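Local coordinates for putative uncharacterized protein lp_3323 (Lactobacillus plantarum, PDB 3DC7), which is of unknown function but, as a member of the GDSL-like lipase/acylhydrolase family of the SGNH hydrolase clan, probably hydrolyses ester bonds, at residues F112-T121 with Y162-Y173. Sequence-based numbering, arbitrary orientation.
Sequences FYGALMMLLT and YEAAIAQMTADY
Met169, a selenomethionine, pushes into the helix opposite as a knob into a hole formed by Tyr113, Leu116, Met117 and Leu120. The two helices run roughly parallel, their axes crossing at -32°, on one side of the parallel sheet of this SGNH-hydrolase fold, where Leu116 and Leu120 also touch Phe134 of strand 132-136. Followed outward, Met169 CB lies 3.8 Å from Leu120 CD1. CG then meets Leu116 CD1 and Tyr113 CD1, while SE sits at the edge of the Tyr113 ring, a Met-aromatic contact. With the chain bent at both chi2 and chi3, Met169 CE turns back to reach Met117 CB at 3.6 Å. An unbranched, flexible side chain can fold in this way and touch all four residues round the hole.

Toward the start of the segments the small Ala165 lets aromatic rings come close. Its CB lies over the face of Tyr113, 3.7 Å from the ring centroid, a CH-pi contact, and also meets the edge of Phe112. Phe112, buried, places CZ 3.6 Å from Ile166 CG1 and carries Tyr162 CD2 over one face, the two rings being inclined at 57°. Tyrosine suits position 113 because its ring lies against Ala165 while its hydroxyl extends beyond to donate a hydrogen bond to the exposed Gln168, reaching OE1 from above the amide plane.

At the other end Tyr173 presents a flat face to Leu120, whose CB stands 15° off the ring normal. Ile190 of a second subunit packs on Tyr173 and Thr121. Thr121 OG1 turns back to its own helix and donates to Met117 O at 2.7 Å, on the opposite face of that carbonyl from the backbone donor Thr121 N.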
# COMPACT_ATOMS: atom_id res chain seq x y z
N PHE A 112 16.81 16.67 2.79
CA PHE A 112 16.11 15.49 3.29
C PHE A 112 16.25 14.31 2.33
O PHE A 112 16.48 13.19 2.75
CB PHE A 112 14.63 15.81 3.52
CG PHE A 112 13.88 14.73 4.26
CD1 PHE A 112 14.27 14.34 5.53
CD2 PHE A 112 12.78 14.13 3.68
CE1 PHE A 112 13.57 13.35 6.22
CE2 PHE A 112 12.07 13.15 4.37
CZ PHE A 112 12.47 12.76 5.63
N TYR A 113 16.11 14.58 1.04
CA TYR A 113 16.24 13.55 -0.00
C TYR A 113 17.64 12.98 -0.07
O TYR A 113 17.82 11.75 -0.17
CB TYR A 113 15.88 14.13 -1.36
CG TYR A 113 14.42 14.04 -1.74
CD1 TYR A 113 13.86 12.83 -2.19
CD2 TYR A 113 13.61 15.17 -1.69
CE1 TYR A 113 12.51 12.76 -2.58
CE2 TYR A 113 12.26 15.11 -2.07
CZ TYR A 113 11.73 13.91 -2.51
OH TYR A 113 10.41 13.87 -2.88
N GLY A 114 18.64 13.86 -0.04
CA GLY A 114 20.03 13.44 -0.02
C GLY A 114 20.37 12.64 1.21
O GLY A 114 21.10 11.65 1.13
N ALA A 115 19.84 13.03 2.36
CA ALA A 115 20.14 12.32 3.60
C ALA A 115 19.51 10.92 3.67
O ALA A 115 20.16 9.98 4.12
CB ALA A 115 19.79 13.15 4.80
N LEU A 116 18.26 10.77 3.20
CA LEU A 116 17.66 9.45 2.99
C LEU A 116 18.52 8.53 2.11
O LEU A 116 18.73 7.37 2.45
CB LEU A 116 16.25 9.56 2.40
CG LEU A 116 15.16 10.10 3.34
CD1 LEU A 116 13.92 10.52 2.56
CD2 LEU A 116 14.82 9.06 4.41
N MSE A 117 19.01 9.05 0.98
CA MSE A 117 19.85 8.25 0.08
C MSE A 117 21.09 7.66 0.77
O MSE A 117 21.41 6.48 0.62
CB MSE A 117 20.28 9.05 -1.15
CG MSE A 117 21.22 8.27 -2.05
SE MSE A 117 21.70 9.21 -3.68
CE MSE A 117 19.95 9.24 -4.60
N MSE A 118 21.79 8.50 1.52
CA MSE A 118 22.96 8.03 2.21
C MSE A 118 22.62 7.09 3.35
O MSE A 118 23.31 6.09 3.53
CB MSE A 118 23.81 9.19 2.69
CG MSE A 118 24.56 9.83 1.55
SE MSE A 118 25.20 11.54 2.15
CE MSE A 118 26.88 10.89 2.95
N LEU A 119 21.56 7.39 4.09
CA LEU A 119 21.09 6.48 5.14
C LEU A 119 20.77 5.11 4.55
O LEU A 119 21.33 4.11 4.99
CB LEU A 119 19.85 7.04 5.83
CG LEU A 119 19.53 6.74 7.32
CD1 LEU A 119 18.03 6.77 7.54
CD2 LEU A 119 20.09 5.44 7.84
N LEU A 120 19.89 5.07 3.55
CA LEU A 120 19.49 3.84 2.89
C LEU A 120 20.63 3.06 2.23
O LEU A 120 20.63 1.83 2.29
CB LEU A 120 18.40 4.13 1.85
CG LEU A 120 17.06 4.54 2.46
CD1 LEU A 120 16.15 5.19 1.42
CD2 LEU A 120 16.39 3.35 3.13
N THR A 121 21.58 3.75 1.61
CA THR A 121 22.76 3.10 1.04
C THR A 121 23.64 2.51 2.15
O THR A 121 24.06 1.36 2.07
CB THR A 121 23.59 4.08 0.18
OG1 THR A 121 22.74 4.63 -0.83
CG2 THR A 121 24.77 3.36 -0.49
N TYR A 162 7.50 15.57 3.07
CA TYR A 162 8.56 14.75 3.67
C TYR A 162 8.15 13.28 3.70
O TYR A 162 8.93 12.40 3.36
CB TYR A 162 8.88 15.24 5.07
CG TYR A 162 9.53 16.61 5.09
CD1 TYR A 162 8.78 17.77 4.87
CD2 TYR A 162 10.89 16.75 5.34
CE1 TYR A 162 9.38 19.01 4.89
CE2 TYR A 162 11.49 18.00 5.35
CZ TYR A 162 10.72 19.12 5.13
OH TYR A 162 11.31 20.35 5.15
N GLU A 163 6.93 13.04 4.11
CA GLU A 163 6.31 11.72 4.05
C GLU A 163 6.40 11.09 2.64
O GLU A 163 6.74 9.92 2.52
CB GLU A 163 4.87 11.84 4.56
CG GLU A 163 3.96 10.65 4.26
CD GLU A 163 4.35 9.41 5.05
OE1 GLU A 163 5.07 9.56 6.06
OE2 GLU A 163 3.94 8.30 4.64
N ALA A 164 6.16 11.87 1.59
CA ALA A 164 6.31 11.38 0.21
C ALA A 164 7.76 11.09 -0.19
O ALA A 164 8.03 10.12 -0.91
CB ALA A 164 5.68 12.36 -0.78
N ALA A 165 8.69 11.91 0.30
CA ALA A 165 10.13 11.70 0.10
C ALA A 165 10.57 10.33 0.66
O ALA A 165 11.25 9.56 -0.02
CB ALA A 165 10.94 12.85 0.72
N ILE A 166 10.18 10.05 1.90
CA ILE A 166 10.41 8.73 2.52
C ILE A 166 9.83 7.58 1.68
O ILE A 166 10.52 6.58 1.40
CB ILE A 166 9.90 8.70 3.98
CG1 ILE A 166 10.72 9.67 4.85
CG2 ILE A 166 10.00 7.30 4.56
CD1 ILE A 166 10.06 10.05 6.16
N ALA A 167 8.56 7.71 1.28
CA ALA A 167 7.95 6.67 0.43
C ALA A 167 8.75 6.48 -0.87
O ALA A 167 9.09 5.35 -1.21
CB ALA A 167 6.51 6.98 0.14
N GLN A 168 9.08 7.57 -1.57
CA GLN A 168 9.85 7.45 -2.82
C GLN A 168 11.24 6.87 -2.63
O GLN A 168 11.63 5.96 -3.37
CB GLN A 168 9.96 8.79 -3.56
CG GLN A 168 8.63 9.38 -4.04
CD GLN A 168 8.71 10.89 -4.27
OE1 GLN A 168 9.81 11.45 -4.46
NE2 GLN A 168 7.55 11.57 -4.27
N MSE A 169 12.00 7.40 -1.68
CA MSE A 169 13.37 6.94 -1.43
C MSE A 169 13.44 5.51 -0.91
O MSE A 169 14.29 4.75 -1.35
CB MSE A 169 14.13 7.86 -0.47
CG MSE A 169 14.42 9.23 -1.02
SE MSE A 169 15.37 9.13 -2.72
CE MSE A 169 16.97 8.17 -2.19
N THR A 170 12.57 5.13 0.02
CA THR A 170 12.60 3.74 0.53
C THR A 170 12.34 2.73 -0.58
O THR A 170 12.95 1.67 -0.60
CB THR A 170 11.65 3.48 1.70
OG1 THR A 170 10.32 3.88 1.35
CG2 THR A 170 12.09 4.24 2.91
N ALA A 171 11.45 3.10 -1.52
CA ALA A 171 11.11 2.28 -2.67
C ALA A 171 12.33 1.91 -3.50
O ALA A 171 12.49 0.75 -3.87
CB ALA A 171 10.08 2.97 -3.54
N ASP A 172 13.19 2.89 -3.76
CA ASP A 172 14.40 2.68 -4.55
C ASP A 172 15.43 1.72 -3.93
O ASP A 172 16.34 1.24 -4.62
CB ASP A 172 15.06 4.01 -4.85
CG ASP A 172 14.30 4.82 -5.87
OD1 ASP A 172 13.52 4.24 -6.67
OD2 ASP A 172 14.49 6.05 -5.88
N TYR A 173 15.30 1.44 -2.65
CA TYR A 173 16.23 0.56 -1.97
C TYR A 173 15.57 -0.71 -1.51
O TYR A 173 16.21 -1.57 -0.92
CB TYR A 173 16.89 1.31 -0.80
CG TYR A 173 17.85 2.36 -1.29
CD1 TYR A 173 17.39 3.62 -1.71
CD2 TYR A 173 19.21 2.08 -1.40
CE1 TYR A 173 18.26 4.59 -2.19
CE2 TYR A 173 20.09 3.04 -1.87
CZ TYR A 173 19.61 4.29 -2.26
OH TYR A 173 20.50 5.22 -2.73